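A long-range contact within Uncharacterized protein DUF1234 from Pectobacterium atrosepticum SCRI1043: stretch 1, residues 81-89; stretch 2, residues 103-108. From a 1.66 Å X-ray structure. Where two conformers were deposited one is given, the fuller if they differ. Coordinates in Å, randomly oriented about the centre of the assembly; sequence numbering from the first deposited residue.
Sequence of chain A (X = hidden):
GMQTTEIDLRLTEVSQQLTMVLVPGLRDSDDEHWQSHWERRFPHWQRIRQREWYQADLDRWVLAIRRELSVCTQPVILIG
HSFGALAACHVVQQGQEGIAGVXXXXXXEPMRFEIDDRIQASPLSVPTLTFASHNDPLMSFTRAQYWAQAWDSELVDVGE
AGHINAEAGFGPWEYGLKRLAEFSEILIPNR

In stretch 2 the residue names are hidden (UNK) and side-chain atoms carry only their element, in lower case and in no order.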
ATOM      1  N   HIS A  81       2.774   2.872  -1.267  1.00 20.51           N
ATOM      2  CA  HIS A  81       2.603   4.311  -1.448  1.00 21.37           C
ATOM      3  C   HIS A  81       3.154   4.731  -2.803  1.00 19.73           C
ATOM      4  O   HIS A  81       4.307   4.440  -3.110  1.00 18.70           O
ATOM      5  CB  HIS A  81       3.334   5.101  -0.335  1.00 19.76           C
ATOM      6  CG  HIS A  81       3.203   6.595  -0.443  1.00 19.05           C
ATOM      7  ND1 HIS A  81       4.285   7.448  -0.463  1.00 21.32           N
ATOM      8  CD2 HIS A  81       2.107   7.380  -0.571  1.00 19.15           C
ATOM      9  CE1 HIS A  81       3.859   8.693  -0.580  1.00 24.40           C
ATOM     10  NE2 HIS A  81       2.534   8.683  -0.627  1.00 19.00           N
ATOM     11  N   SER A  82       2.353   5.442  -3.596  1.00 21.95           N
ATOM     12  CA  SER A  82       2.854   6.082  -4.827  1.00 21.58           C
ATOM     13  C   SER A  82       3.484   5.068  -5.820  1.00 22.21           C
ATOM     14  O   SER A  82       2.821   4.117  -6.242  1.00 21.75           O
ATOM     15  CB  SER A  82       3.787   7.237  -4.460  1.00 25.17           C
ATOM     16  OG  SER A  82       3.919   8.138  -5.572  1.00 24.59           O
ATOM     17  N   PHE A  83       4.768   5.217  -6.168  1.00 18.61           N
ATOM     18  CA  PHE A  83       5.405   4.221  -6.993  1.00 18.47           C
ATOM     19  C   PHE A  83       5.351   2.818  -6.382  1.00 18.06           C
ATOM     20  O   PHE A  83       5.208   1.827  -7.098  1.00 19.31           O
ATOM     21  CB  PHE A  83       6.845   4.621  -7.325  1.00 18.31           C
ATOM     22  CG  PHE A  83       7.459   3.788  -8.416  1.00 16.05           C
ATOM     23  CD1 PHE A  83       7.173   4.049  -9.746  1.00 19.97           C
ATOM     24  CD2 PHE A  83       8.406   2.838  -8.129  1.00 23.96           C
ATOM     25  CE1 PHE A  83       7.780   3.286 -10.786  1.00 20.36           C
ATOM     26  CE2 PHE A  83       8.996   2.085  -9.133  1.00 20.75           C
ATOM     27  CZ  PHE A  83       8.697   2.327 -10.465  1.00 23.17           C
ATOM     28  N   GLY A  84       5.492   2.738  -5.066  1.00 19.64           N
ATOM     29  CA  GLY A  84       5.335   1.476  -4.356  1.00 20.05           C
ATOM     30  C   GLY A  84       3.983   0.835  -4.590  1.00 19.94           C
ATOM     31  O   GLY A  84       3.897  -0.386  -4.699  1.00 21.48           O
ATOM     32  N   ALA A  85       2.921   1.629  -4.680  1.00 19.25           N
ATOM     33  CA  ALA A  85       1.615   1.070  -4.915  1.00 19.90           C
ATOM     34  C   ALA A  85       1.514   0.545  -6.332  1.00 20.35           C
ATOM     35  O   ALA A  85       0.882  -0.477  -6.582  1.00 18.45           O
ATOM     36  CB  ALA A  85       0.520   2.136  -4.661  1.00 18.91           C
ATOM     37  N   LEU A  86       2.087   1.283  -7.288  1.00 18.36           N
ATOM     38  CA  LEU A  86       2.186   0.723  -8.649  1.00 18.93           C
ATOM     39  C   LEU A  86       2.918  -0.592  -8.657  1.00 18.90           C
ATOM     40  O   LEU A  86       2.503  -1.537  -9.347  1.00 21.15           O
ATOM     41  CB  LEU A  86       2.802   1.694  -9.632  1.00 19.16           C
ATOM     42  CG  LEU A  86       1.972   2.967  -9.803  1.00 17.90           C
ATOM     43  CD1 LEU A  86       2.611   3.906 -10.839  1.00 20.83           C
ATOM     44  CD2 LEU A  86       0.512   2.679 -10.118  1.00 20.32           C
ATOM     45  N   ALA A  87       4.032  -0.681  -7.952  1.00 20.18           N
ATOM     46  CA  ALA A  87       4.749  -1.961  -7.941  1.00 19.12           C
ATOM     47  C   ALA A  87       3.907  -3.080  -7.368  1.00 20.35           C
ATOM     48  O   ALA A  87       3.932  -4.195  -7.883  1.00 19.29           O
ATOM     49  CB  ALA A  87       6.068  -1.816  -7.157  1.00 19.49           C
ATOM     50  N   ALA A  88       3.147  -2.787  -6.309  1.00 17.88           N
ATOM     51  CA  ALA A  88       2.273  -3.756  -5.653  1.00 20.17           C
ATOM     52  C   ALA A  88       1.259  -4.221  -6.702  1.00 20.65           C
ATOM     53  O   ALA A  88       1.014  -5.418  -6.847  1.00 19.05           O
ATOM     54  CB  ALA A  88       1.543  -3.157  -4.431  1.00 19.67           C
ATOM     55  N   CYS A  89       0.700  -3.267  -7.444  1.00 20.85           N
ATOM     56  CA  CYS A  89      -0.266  -3.586  -8.476  0.70 20.76           C
ATOM     57  C   CYS A  89       0.357  -4.502  -9.535  1.00 19.51           C
ATOM     58  O   CYS A  89      -0.224  -5.490  -9.906  1.00 20.64           O
ATOM     59  CB  CYS A  89      -0.773  -2.297  -9.084  0.70 18.97           C
ATOM     60  SG  CYS A  89      -1.854  -2.478 -10.460  0.70 23.65           S
ATOM     61  N   UNK A 103      -3.315  -2.739  -0.439  1.00 16.76           N
ATOM     62  CA  UNK A 103      -3.769  -1.394  -0.041  1.00 18.11           C
ATOM     63  C   UNK A 103      -2.880  -0.422  -0.779  1.00 18.37           C
ATOM     64  O   UNK A 103      -1.650  -0.444  -0.579  1.00 19.92           O
ATOM     65 se   UNK A 103      -4.292   0.131   3.838  0.75 19.80          SE
ATOM     66  c   UNK A 103      -3.915   0.155   1.915  1.00 18.54           C
ATOM     67  c   UNK A 103      -3.651  -1.203   1.480  1.00 20.21           C
ATOM     68  c   UNK A 103      -4.088   1.959   4.246  1.00 21.54           C
ATOM     69  N   UNK A 104      -3.484   0.382  -1.652  1.00 16.97           N
ATOM     70  CA  UNK A 104      -2.799   1.301  -2.584  1.00 18.53           C
ATOM     71  C   UNK A 104      -3.079   2.723  -2.114  1.00 18.98           C
ATOM     72  O   UNK A 104      -4.157   3.259  -2.267  1.00 22.01           O
ATOM     73  c   UNK A 104      -3.264   1.116  -4.026  1.00 20.12           C
ATOM     74  c   UNK A 104      -3.683  -0.571  -5.976  1.00 22.94           C
ATOM     75  c   UNK A 104      -3.172  -0.313  -4.519  1.00 18.15           C
ATOM     76  c   UNK A 104      -1.727  -0.814  -4.356  1.00 22.77           C
ATOM     77  N   UNK A 105      -2.056   3.351  -1.556  1.00 17.77           N
ATOM     78  CA  UNK A 105      -2.247   4.660  -0.978  1.00 17.84           C
ATOM     79  C   UNK A 105      -1.573   5.683  -1.880  1.00 18.72           C
ATOM     80  O   UNK A 105      -0.360   5.630  -2.073  1.00 19.19           O
ATOM     81  c   UNK A 105      -1.809   6.217   1.001  1.00 18.28           C
ATOM     82  c   UNK A 105      -1.617   4.748   0.429  1.00 18.98           C
ATOM     83  c   UNK A 105      -2.205   3.651   1.356  1.00 20.55           C
ATOM     84  N   UNK A 106      -2.367   6.582  -2.446  1.00 18.32           N
ATOM     85  CA  UNK A 106      -1.842   7.591  -3.400  1.00 20.35           C
ATOM     86  C   UNK A 106      -1.037   6.907  -4.521  1.00 19.30           C
ATOM     87  O   UNK A 106       0.111   7.265  -4.805  1.00 19.69           O
ATOM     88  c   UNK A 106      -1.003   8.689  -2.693  1.00 17.82           C
ATOM     89  N   UNK A 107      -1.657   5.937  -5.206  1.00 17.99           N
ATOM     90  CA  UNK A 107      -0.969   5.362  -6.355  1.00 19.04           C
ATOM     91  C   UNK A 107      -0.685   6.479  -7.346  1.00 18.81           C
ATOM     92  O   UNK A 107      -1.518   7.368  -7.529  1.00 20.26           O
ATOM     93  c   UNK A 107      -1.986   4.378  -6.918  1.00 22.25           C
ATOM     94  c   UNK A 107      -3.207   4.880  -6.570  1.00 21.75           C
ATOM     95  c   UNK A 107      -3.059   5.494  -5.182  1.00 21.05           C
ATOM     96  N   UNK A 108       0.488   6.448  -7.970  1.00 19.37           N
ATOM     97  CA  UNK A 108       0.809   7.443  -8.963  1.00 19.84           C
ATOM     98  C   UNK A 108       0.183   7.058 -10.329  1.00 19.55           C
ATOM     99  O   UNK A 108       0.061   5.889 -10.634  1.00 20.30           O
ATOM    100  c   UNK A 108       2.334   7.597  -9.059  1.00 19.97           C
TER

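Position 103 carries four side-chain atoms, three carbons and one selenium, in an unbranched chain with the selenium between the second and the last carbon. The CA-to-CB bond points away from stretch 1, and no atom of the residue contacts it. A selenium in this place identifies selenomethionine, Met103, with all three chi angles in t.

Position 104 has four side-chain carbons, forked at the second. CB leaves sideways, but the end of the chain comes nearer to the helix, where one terminal carbon lies between two alanines. The fork at the second carbon makes this Leu104, and the carbon in question is CD2, 3.7 Å from Ala85 CB and 4.0 Å from Ala88 CB. Leu104 CD2 also lies 3.4 Å from Ala85 O.

At position 105 there are three carbons, a CB bearing two others, and one of the two outer carbons of position 105 comes 4.4 Å from His81 CD2. The branch at CB, without oxygen, defines valine, Val105, and the carbon near His81 is CG1. Val105 pairs with His81 in a parallel bridge, their CA atoms 4.9 Å apart and their side chains on the same face of the sheet.

Position 106 shows a single side-chain carbon, CB, directed sideways and 4.0 Å from His81 CD2. This is Ala106. Its phi/psi of 52/54 departs from the strand conformation, and its carbonyl O comes 3.0 Å from Ser82 CA in a CA-H...O contact.

Three carbons at position 107 close a ring onto the backbone N, and the CB of position 107 lies 4.0 Å from Ala85 CB and 4.4 Å from Leu86 CD2, so the ring packs beside the first turn of the helix. Such a ring can only be Pro107.

Position 108 again has one carbon, CB, now pointing toward stretch 1, 3.9 Å from Ser82 OG and 4.1 Å from Leu86 CD1. It is Ala108, whose O is also 3.2 Å from Leu86 CD1.

The contact joins a short piece of sheet to helix packing. Ser82 N donates a hydrogen bond to Val105 O (3.1 Å, 158°), and His81 CA adds a CA-H...O contact to Val105 O at 3.3 Å, so one carbonyl receives both. Beyond this bridge the chain of stretch 1 turns into its helix, which runs back at 151° to strand 103-105 with a closest axial approach of 7.5 Å. The small side chains of Ala85 and Ala88 point toward the strand and meet Leu104, while Leu86 reaches Pro107 and Ala108. Backbone pairing thus fixes the register at the start of stretch 1, and apolar packing continues the contact along the helix, burying 436 Å² in all.

Stretch 2, residues 103-108: MLVAPA
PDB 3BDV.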